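Local coordinates for SA0254 protein (Staphylococcus aureus subsp. aureus, PDB 2OOI) that is of unknown function but carries a UTRA domain, the effector-binding domain of HutC-type GntR transcription regulators, and so probably binds a small-molecule ligand, at the interface of chains A and B. Residues are numbered along the deposited sequence; one frame, centred on the assembly and turned at random. Chains: chain A/B, SA0254 protein.

The interface of chains A and B. Residues chain A 2, 5, 128, 154-156; chain B 104-107.
A:Phe156 and B:Phe106 pair backbone to backbone across two UTRA-family chains, joining strand 155-160 of chain A to strand 99-110 of chain B. The pairing is antiparallel and continues with A:Gln155 and B:Asn107. The interface is two-fold symmetric, so the strand pairing occurs twice, with the chains exchanged; it may well be the dimer contact of the protein, since UTRA regulators commonly dimerise.

Two hydrogen bonds close the A:Phe156-B:Phe106 pair. A:Phe156 N donates to B:Phe106 O at 2.9 Å. B:Phe106 N donates to A:Phe156 O at 3.0 Å. A:Phe156 O also accepts from the guanidinium NE of A:Arg2, 3.1 Å away. The two donors reach this oxygen from opposite faces of the carbonyl plane, so it is gripped from both chains.

The aromatic contact lies beside this ladder. A:Phe156 CB sits over the centre of the B:Phe106 ring, 3.6 Å from its centroid, as a CH-pi contact. B:Phe106 has CG between its backbone N and carbonyl carbon (chi1 66°), which turns the ring back over its strand partner. The edge of the A:Phe156 ring meets B:Phe106 O in plane. A:Val5 CG2 touches the rim of the B:Phe106 ring at CZ, 4.1 Å away.

A:Arg2 and A:Gln155 meet the neighbouring strand residues. B:Phe105 CD1 comes over one face of the A:Arg2 guanidinium, offset toward its rim, with the two planes 75° apart. A:Arg2 NE lies at the edge of the ring, in its plane, 3.8 Å from B:Phe105 CD1. A:Gln155 and B:Asn107 run side by side, pointing the same way. Their amides approach at 3.2 Å, A:Gln155 OE1 to B:Asn107 ND2, a polar contact with planes 44° apart.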
# COMPACT_ATOMS: atom_id res chain seq x y z
N ARG A 2 12.22 -4.50 -3.56
CA ARG A 2 10.87 -4.04 -3.24
C ARG A 2 10.10 -4.92 -2.27
O ARG A 2 10.10 -6.12 -2.38
CB ARG A 2 10.09 -3.93 -4.55
CG ARG A 2 9.17 -2.75 -4.64
CD ARG A 2 9.33 -1.96 -5.95
NE ARG A 2 8.55 -0.72 -5.88
CZ ARG A 2 8.73 0.35 -6.63
NH1 ARG A 2 9.67 0.37 -7.56
NH2 ARG A 2 7.95 1.41 -6.45
N VAL A 5 3.49 -6.73 -0.12
CA VAL A 5 2.51 -6.67 0.98
C VAL A 5 1.46 -7.78 0.99
O VAL A 5 0.92 -8.08 2.05
CB VAL A 5 1.71 -5.32 0.99
CG1 VAL A 5 1.25 -5.00 2.39
CG2 VAL A 5 2.54 -4.15 0.44
N LEU A 128 5.11 6.26 6.02
CA LEU A 128 3.95 5.40 5.86
C LEU A 128 3.61 4.81 7.22
O LEU A 128 4.48 4.24 7.88
CB LEU A 128 4.24 4.27 4.89
CG LEU A 128 2.95 3.56 4.44
CD1 LEU A 128 2.13 4.50 3.47
CD2 LEU A 128 3.22 2.20 3.82
N ALA A 154 11.64 2.55 1.83
CA ALA A 154 10.53 1.62 1.71
C ALA A 154 9.83 1.80 0.36
O ALA A 154 9.26 2.86 0.08
CB ALA A 154 9.54 1.80 2.87
N GLN A 155 9.89 0.75 -0.45
CA GLN A 155 9.34 0.71 -1.81
C GLN A 155 8.47 -0.52 -1.85
O GLN A 155 8.89 -1.54 -1.39
CB GLN A 155 10.46 0.55 -2.80
CG GLN A 155 11.64 1.51 -2.57
CD GLN A 155 11.26 2.94 -2.89
OE1 GLN A 155 10.68 3.23 -3.96
NE2 GLN A 155 11.58 3.87 -1.96
N PHE A 156 7.25 -0.43 -2.36
CA PHE A 156 6.29 -1.52 -2.22
C PHE A 156 5.79 -2.02 -3.55
O PHE A 156 5.83 -1.30 -4.56
CB PHE A 156 5.10 -1.08 -1.37
CG PHE A 156 5.47 -0.63 0.02
CD1 PHE A 156 5.93 0.67 0.25
CD2 PHE A 156 5.39 -1.50 1.10
CE1 PHE A 156 6.27 1.08 1.55
CE2 PHE A 156 5.73 -1.10 2.37
CZ PHE A 156 6.17 0.19 2.60
N ILE B 104 1.15 -3.51 -9.20
CA ILE B 104 1.03 -2.27 -8.46
C ILE B 104 2.35 -1.97 -7.76
O ILE B 104 2.94 -2.84 -7.14
CB ILE B 104 -0.05 -2.39 -7.42
CG1 ILE B 104 -1.42 -2.42 -8.09
CG2 ILE B 104 0.05 -1.26 -6.43
CD1 ILE B 104 -2.52 -3.04 -7.23
N PHE B 105 2.80 -0.73 -7.86
CA PHE B 105 4.01 -0.30 -7.18
C PHE B 105 3.66 0.94 -6.38
O PHE B 105 3.02 1.84 -6.91
CB PHE B 105 5.11 0.02 -8.20
CG PHE B 105 5.44 -1.13 -9.11
CD1 PHE B 105 6.48 -2.01 -8.79
CD2 PHE B 105 4.70 -1.38 -10.24
CE1 PHE B 105 6.79 -3.10 -9.63
CE2 PHE B 105 5.00 -2.46 -11.06
CZ PHE B 105 6.05 -3.32 -10.75
N PHE B 106 4.06 1.02 -5.11
CA PHE B 106 3.88 2.30 -4.42
C PHE B 106 4.98 2.70 -3.46
O PHE B 106 5.61 1.86 -2.82
CB PHE B 106 2.50 2.40 -3.81
CG PHE B 106 2.23 1.43 -2.69
CD1 PHE B 106 2.61 1.74 -1.37
CD2 PHE B 106 1.51 0.26 -2.92
CE1 PHE B 106 2.33 0.87 -0.32
CE2 PHE B 106 1.23 -0.63 -1.89
CZ PHE B 106 1.63 -0.31 -0.57
N ASN B 107 5.24 3.99 -3.38
CA ASN B 107 6.13 4.50 -2.35
C ASN B 107 5.67 5.86 -1.85
O ASN B 107 4.78 6.46 -2.43
CB ASN B 107 7.55 4.56 -2.85
CG ASN B 107 7.69 5.44 -4.05
OD1 ASN B 107 7.35 6.66 -4.01
ND2 ASN B 107 8.19 4.86 -5.12